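Local coordinates for angiopoietin-related protein 6 (PDB 6Y43) that is a secreted angiopoietin-like factor whose calcium-binding fibrinogen-like globe probably mediates protein recognition, at residues D94-L100 against M215-L220; A111-G115 against G137-S141. All coordinates share one frame; numbering follows the deposited sequence.

Overall arrangement
Both contacts lie in the fibrinogen-like globular domain, their centres about 10 Å apart, and they meet across strands 95-102 and 108-118, which follow each other in the chain and lie side by side in one antiparallel sheet. Contact 1 joins residues 94-100 to 215-220, near the end of the chain; contact 2, 111-115 with 137-141, falls wholly within the 114 residues between those two segments. The backbones connect them directly, Val-99 N lying 2.8 Å from Ala-111 O. Contact 1 thus brings the C-terminal strand 212-219 into the sheet, whereas contact 2 ties the sheet to the loop that follows strand 127-133.

Contact 1. Residues D94-L100 against M215-L220; sequences DHELLVL and MLIRPL
Leu-98 and Leu-216 form an antiparallel hydrogen-bonded pair at the compact end of this strand pairing. The bond from Leu-98 N to Leu-216 O, 2.8 Å, is almost straight (175° at the hydrogen), and Leu-216 N returns one to Leu-98 O. With its first torsion at -45°, Leu-216 places CG beside the backbone N, and CD1 reaches 3.3 Å from Leu-98 O. The same CD1 lies 3.7 Å from Leu-100 CG, the side chains of Leu-100 and Leu-216 crossing at about a right angle. On the other face Leu-97 CD1 meets Ile-217 CG2 at 3.9 Å.

Toward exposed Asp-94, on the solvent side, the pairing grows more polar and water-bridged, though Leu-220 CB still covers Asp-94 O and His-95 C. Glu-96 and Arg-218 run alongside each other, but their salt bridge is long, with OE1 3.7 Å from NH2 and carboxylate and guanidinium planes 66° apart. A water bridges Glu-96 OE1, Arg-218 NE and Pro-219 O; Arg-218 NH1 is held separately by Glu-44 O and Gly-46 O. Farther out, Leu-220 N donates a hydrogen bond to Asp-94 O at 2.9 Å, from above the carbonyl plane, and a second water joins Leu-220 O to Asp-94 OD2, weakly at the carboxylate.

Strand 108-118 pairs with strand 95-102 and strand 48-54 with strand 212-219, so the contact occupies the sheet's interior; Trp-48 touches Glu-96, Leu-98 and Arg-218.

Contact 2. Residues A111-G115 against G137-S141; sequences AHYDG and GDSLS
A buried tyrosine anchors the loop after strand 127-133 to the sheet of the fibrinogen-like domain: Tyr-113, on strand 108-118, places its hydroxyl among Asp-138, Ser-139 and Leu-140. Its first torsion, -59°, sets CG anti to the carbonyl carbon, and the ring extends from the strand toward the loop. The phenol OH donates to Asp-138 OD1 at 2.6 Å, a short bond that meets the carboxylate from above its plane (38° out of it). Asp-138 OD1 lies in the plane of the tyrosine ring, at its edge, 3.2 Å from CE2, although ring and carboxylate are turned 58° apart. The same hydroxyl accepts a weak bond from Leu-140 N at 3.3 Å, so one oxygen engages both a side chain and the loop backbone.

Within the loop, Ser-141 N adds a weak bond to Asp-138 OD1, which, with the tyrosine's bond, may limit how far the carboxylate can turn. Leu-140 supplies the apolar half: CB is 3.7 Å from Tyr-113 CZ, and CD2 lies over one ring face. A phenylalanine at Tyr-113 would probably leave Asp-138 OD1 without this donor and Leu-140 N without its weak acceptor.

Around the contact, Leu-129 of strand 127-133 touches both Tyr-113 and Leu-140, while Leu-97 of strand 95-102 packs on Leu-140 and exchanges backbone hydrogen bonding with Tyr-113. The ring of Tyr-132, also on strand 127-133, meets the Tyr-113 ring.

Contact 1. Residues D94-L100 against M215-L220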
loop_
_atom_site.group_PDB
_atom_site.type_symbol
_atom_site.label_atom_id
_atom_site.label_comp_id
_atom_site.label_asym_id
_atom_site.label_seq_id
_atom_site.Cartn_x
_atom_site.Cartn_y
_atom_site.Cartn_z
ATOM N N ASP A 94 2.616 -12.587 11.712
ATOM C CA ASP A 94 2.340 -11.174 11.918
ATOM C C ASP A 94 3.215 -10.321 11.004
ATOM O O ASP A 94 4.315 -10.727 10.600
ATOM C CB ASP A 94 2.583 -10.791 13.374
ATOM C CG ASP A 94 1.461 -11.251 14.289
ATOM O OD1 ASP A 94 0.282 -10.947 13.986
ATOM O OD2 ASP A 94 1.768 -11.920 15.298
ATOM N N HIS A 95 2.699 -9.137 10.658
ATOM C CA HIS A 95 3.378 -8.243 9.739
ATOM C C HIS A 95 3.299 -6.812 10.229
ATOM O O HIS A 95 2.291 -6.392 10.794
ATOM C CB HIS A 95 2.787 -8.304 8.336
ATOM C CG HIS A 95 3.172 -9.541 7.600
ATOM N ND1 HIS A 95 2.523 -10.740 7.786
ATOM C CD2 HIS A 95 4.158 -9.775 6.702
ATOM C CE1 HIS A 95 3.083 -11.662 7.020
ATOM N NE2 HIS A 95 4.074 -11.100 6.350
ATOM N N GLU A 96 4.361 -6.065 9.958
ATOM C CA GLU A 96 4.383 -4.621 10.123
ATOM C C GLU A 96 4.083 -3.966 8.782
ATOM O O GLU A 96 4.589 -4.401 7.732
ATOM C CB GLU A 96 5.745 -4.159 10.633
ATOM C CG GLU A 96 5.850 -2.665 10.826
ATOM C CD GLU A 96 7.158 -2.246 11.462
ATOM O OE1 GLU A 96 8.059 -3.112 11.615
ATOM O OE2 GLU A 96 7.279 -1.042 11.791
ATOM N N LEU A 97 3.245 -2.936 8.816
ATOM C CA LEU A 97 2.995 -2.086 7.664
ATOM C C LEU A 97 3.745 -0.781 7.820
ATOM O O LEU A 97 3.643 -0.131 8.870
ATOM C CB LEU A 97 1.507 -1.791 7.535
ATOM C CG LEU A 97 1.096 -0.752 6.507
ATOM C CD1 LEU A 97 1.273 -1.318 5.101
ATOM C CD2 LEU A 97 -0.383 -0.443 6.721
ATOM N N LEU A 98 4.478 -0.394 6.777
ATOM C CA LEU A 98 5.165 0.883 6.709
ATOM C C LEU A 98 4.576 1.684 5.560
ATOM O O LEU A 98 4.429 1.162 4.451
ATOM C CB LEU A 98 6.672 0.675 6.493
ATOM C CG LEU A 98 7.514 1.921 6.270
ATOM C CD1 LEU A 98 7.539 2.788 7.494
ATOM C CD2 LEU A 98 8.931 1.496 5.888
ATOM N N VAL A 99 4.184 2.925 5.830
ATOM C CA VAL A 99 3.697 3.831 4.799
ATOM C C VAL A 99 4.731 4.926 4.655
ATOM O O VAL A 99 5.112 5.559 5.646
ATOM C CB VAL A 99 2.316 4.421 5.135
ATOM C CG1 VAL A 99 1.919 5.423 4.100
ATOM C CG2 VAL A 99 1.262 3.310 5.225
ATOM N N LEU A 100 5.183 5.147 3.433
ATOM C CA LEU A 100 6.199 6.151 3.140
ATOM C C LEU A 100 5.561 7.222 2.269
ATOM O O LEU A 100 4.929 6.896 1.258
ATOM C CB LEU A 100 7.384 5.524 2.411
ATOM C CG LEU A 100 8.151 4.427 3.137
ATOM C CD1 LEU A 100 9.244 3.907 2.232
ATOM C CD2 LEU A 100 8.757 4.945 4.430
ATOM N N MET A 215 3.255 1.736 0.238
ATOM C CA MET A 215 2.854 0.887 1.343
ATOM C C MET A 215 3.718 -0.361 1.293
ATOM O O MET A 215 3.854 -0.982 0.228
ATOM C CB MET A 215 1.376 0.509 1.256
ATOM C CG MET A 215 0.464 1.714 1.124
ATOM S SD MET A 215 -1.290 1.295 0.939
ATOM C CE MET A 215 -1.707 0.656 2.569
ATOM N N LEU A 216 4.337 -0.709 2.420
ATOM C CA LEU A 216 5.298 -1.812 2.427
ATOM C C LEU A 216 5.033 -2.695 3.640
ATOM O O LEU A 216 4.578 -2.219 4.673
ATOM C CB LEU A 216 6.736 -1.288 2.448
ATOM C CG LEU A 216 7.063 -0.125 1.483
ATOM C CD1 LEU A 216 6.692 1.202 2.069
ATOM C CD2 LEU A 216 8.524 -0.237 1.223
ATOM N N ILE A 217 5.322 -3.994 3.514
ATOM C CA ILE A 217 5.155 -4.900 4.641
ATOM C C ILE A 217 6.403 -5.751 4.859
ATOM O O ILE A 217 7.217 -5.972 3.959
ATOM C CB ILE A 217 3.910 -5.795 4.467
ATOM C CG1 ILE A 217 4.052 -6.649 3.209
ATOM C CG2 ILE A 217 2.669 -4.936 4.450
ATOM C CD1 ILE A 217 2.905 -7.653 3.058
ATOM N N ARG A 218 6.544 -6.229 6.095
ATOM C CA ARG A 218 7.661 -7.030 6.547
ATOM C C ARG A 218 7.158 -7.901 7.678
ATOM O O ARG A 218 6.326 -7.441 8.476
ATOM C CB ARG A 218 8.802 -6.127 7.020
ATOM C CG ARG A 218 10.074 -6.800 7.509
ATOM C CD ARG A 218 11.134 -5.727 7.748
ATOM N NE ARG A 218 10.961 -4.963 8.995
ATOM C CZ ARG A 218 11.807 -4.014 9.396
ATOM N NH1 ARG A 218 12.878 -3.697 8.669
ATOM N NH2 ARG A 218 11.578 -3.358 10.522
ATOM N N PRO A 219 7.632 -9.140 7.791
ATOM C CA PRO A 219 7.254 -9.942 8.961
ATOM C C PRO A 219 7.606 -9.215 10.251
ATOM O O PRO A 219 8.629 -8.526 10.354
ATOM C CB PRO A 219 8.065 -11.235 8.789
ATOM C CG PRO A 219 8.413 -11.287 7.325
ATOM C CD PRO A 219 8.560 -9.859 6.896
ATOM N N LEU A 220 6.731 -9.345 11.232
ATOM C CA LEU A 220 6.914 -8.715 12.531
ATOM C C LEU A 220 7.352 -9.787 13.508
ATOM O O LEU A 220 6.557 -10.644 13.895
ATOM C CB LEU A 220 5.628 -8.061 13.013
ATOM C CG LEU A 220 5.692 -7.296 14.326
ATOM C CD1 LEU A 220 6.798 -6.279 14.355
ATOM C CD2 LEU A 220 4.326 -6.649 14.537
HETATM O O HOH W 1 5.127 -12.000 15.652
HETATM O O HOH W 2 9.041 -5.566 11.079
#

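Contact 2. Residues A111-G115 against G137-S141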
loop_
_atom_site.group_PDB
_atom_site.type_symbol
_atom_site.label_atom_id
_atom_site.label_comp_id
_atom_site.label_asym_id
_atom_site.label_seq_id
_atom_site.Cartn_x
_atom_site.Cartn_y
_atom_site.Cartn_z
ATOM N N ALA A 111 4.638 6.254 8.481
ATOM C CA ALA A 111 3.698 5.683 9.433
ATOM C C ALA A 111 3.977 4.190 9.543
ATOM O O ALA A 111 4.317 3.541 8.544
ATOM C CB ALA A 111 2.252 5.927 9.025
ATOM N N HIS A 112 3.899 3.663 10.764
ATOM C CA HIS A 112 4.097 2.252 11.039
ATOM C C HIS A 112 2.887 1.697 11.778
ATOM O O HIS A 112 2.337 2.363 12.663
ATOM C CB HIS A 112 5.339 1.994 11.917
ATOM C CG HIS A 112 6.583 2.676 11.455
ATOM N ND1 HIS A 112 6.798 4.028 11.612
ATOM C CD2 HIS A 112 7.707 2.180 10.885
ATOM C CE1 HIS A 112 7.990 4.341 11.127
ATOM N NE2 HIS A 112 8.557 3.239 10.674
ATOM N N TYR A 113 2.490 0.474 11.424
ATOM C CA TYR A 113 1.455 -0.268 12.140
ATOM C C TYR A 113 1.997 -1.642 12.495
ATOM O O TYR A 113 2.424 -2.399 11.614
ATOM C CB TYR A 113 0.167 -0.378 11.321
ATOM C CG TYR A 113 -0.371 0.990 10.990
ATOM C CD1 TYR A 113 0.133 1.700 9.918
ATOM C CD2 TYR A 113 -1.321 1.620 11.805
ATOM C CE1 TYR A 113 -0.315 2.978 9.638
ATOM C CE2 TYR A 113 -1.773 2.904 11.518
ATOM C CZ TYR A 113 -1.263 3.579 10.449
ATOM O OH TYR A 113 -1.680 4.872 10.180
ATOM N N ASP A 114 2.015 -1.945 13.791
ATOM C CA ASP A 114 2.542 -3.209 14.295
ATOM C C ASP A 114 1.419 -4.232 14.236
ATOM O O ASP A 114 0.750 -4.537 15.215
ATOM C CB ASP A 114 3.092 -3.038 15.700
ATOM C CG ASP A 114 4.390 -2.246 15.721
ATOM O OD1 ASP A 114 4.939 -1.949 14.644
ATOM O OD2 ASP A 114 4.876 -1.929 16.819
ATOM N N GLY A 115 1.211 -4.761 13.046
ATOM C CA GLY A 115 0.095 -5.636 12.800
ATOM C C GLY A 115 -0.613 -5.147 11.566
ATOM O O GLY A 115 -0.992 -3.980 11.474
ATOM N N GLY A 137 1.776 10.738 11.239
ATOM C CA GLY A 137 0.435 10.853 11.794
ATOM C C GLY A 137 -0.415 9.655 11.395
ATOM O O GLY A 137 -0.173 8.999 10.374
ATOM N N ASP A 138 -1.416 9.347 12.219
ATOM C CA ASP A 138 -2.146 8.087 12.065
ATOM C C ASP A 138 -3.402 8.321 11.230
ATOM O O ASP A 138 -4.524 8.405 11.736
ATOM C CB ASP A 138 -2.477 7.476 13.419
ATOM C CG ASP A 138 -3.125 6.101 13.301
ATOM O OD1 ASP A 138 -3.287 5.594 12.159
ATOM O OD2 ASP A 138 -3.465 5.542 14.362
ATOM N N SER A 139 -3.210 8.382 9.911
ATOM C CA SER A 139 -4.311 8.637 9.000
ATOM C C SER A 139 -4.818 7.368 8.310
ATOM O O SER A 139 -5.601 7.467 7.368
ATOM C CB SER A 139 -3.916 9.689 7.971
ATOM O OG SER A 139 -3.644 10.940 8.600
ATOM N N LEU A 140 -4.434 6.189 8.803
ATOM C CA LEU A 140 -5.053 4.942 8.376
ATOM C C LEU A 140 -5.921 4.284 9.449
ATOM O O LEU A 140 -6.721 3.411 9.118
ATOM C CB LEU A 140 -3.991 3.929 7.929
ATOM C CG LEU A 140 -4.423 2.795 7.012
ATOM C CD1 LEU A 140 -4.999 3.205 5.669
ATOM C CD2 LEU A 140 -3.214 1.852 6.822
ATOM N N SER A 141 -5.818 4.687 10.710
ATOM C CA SER A 141 -6.547 3.973 11.752
ATOM C C SER A 141 -8.049 4.098 11.563
ATOM O O SER A 141 -8.788 3.176 11.912
ATOM C CB SER A 141 -6.120 4.485 13.129
ATOM O OG SER A 141 -5.042 3.703 13.617
#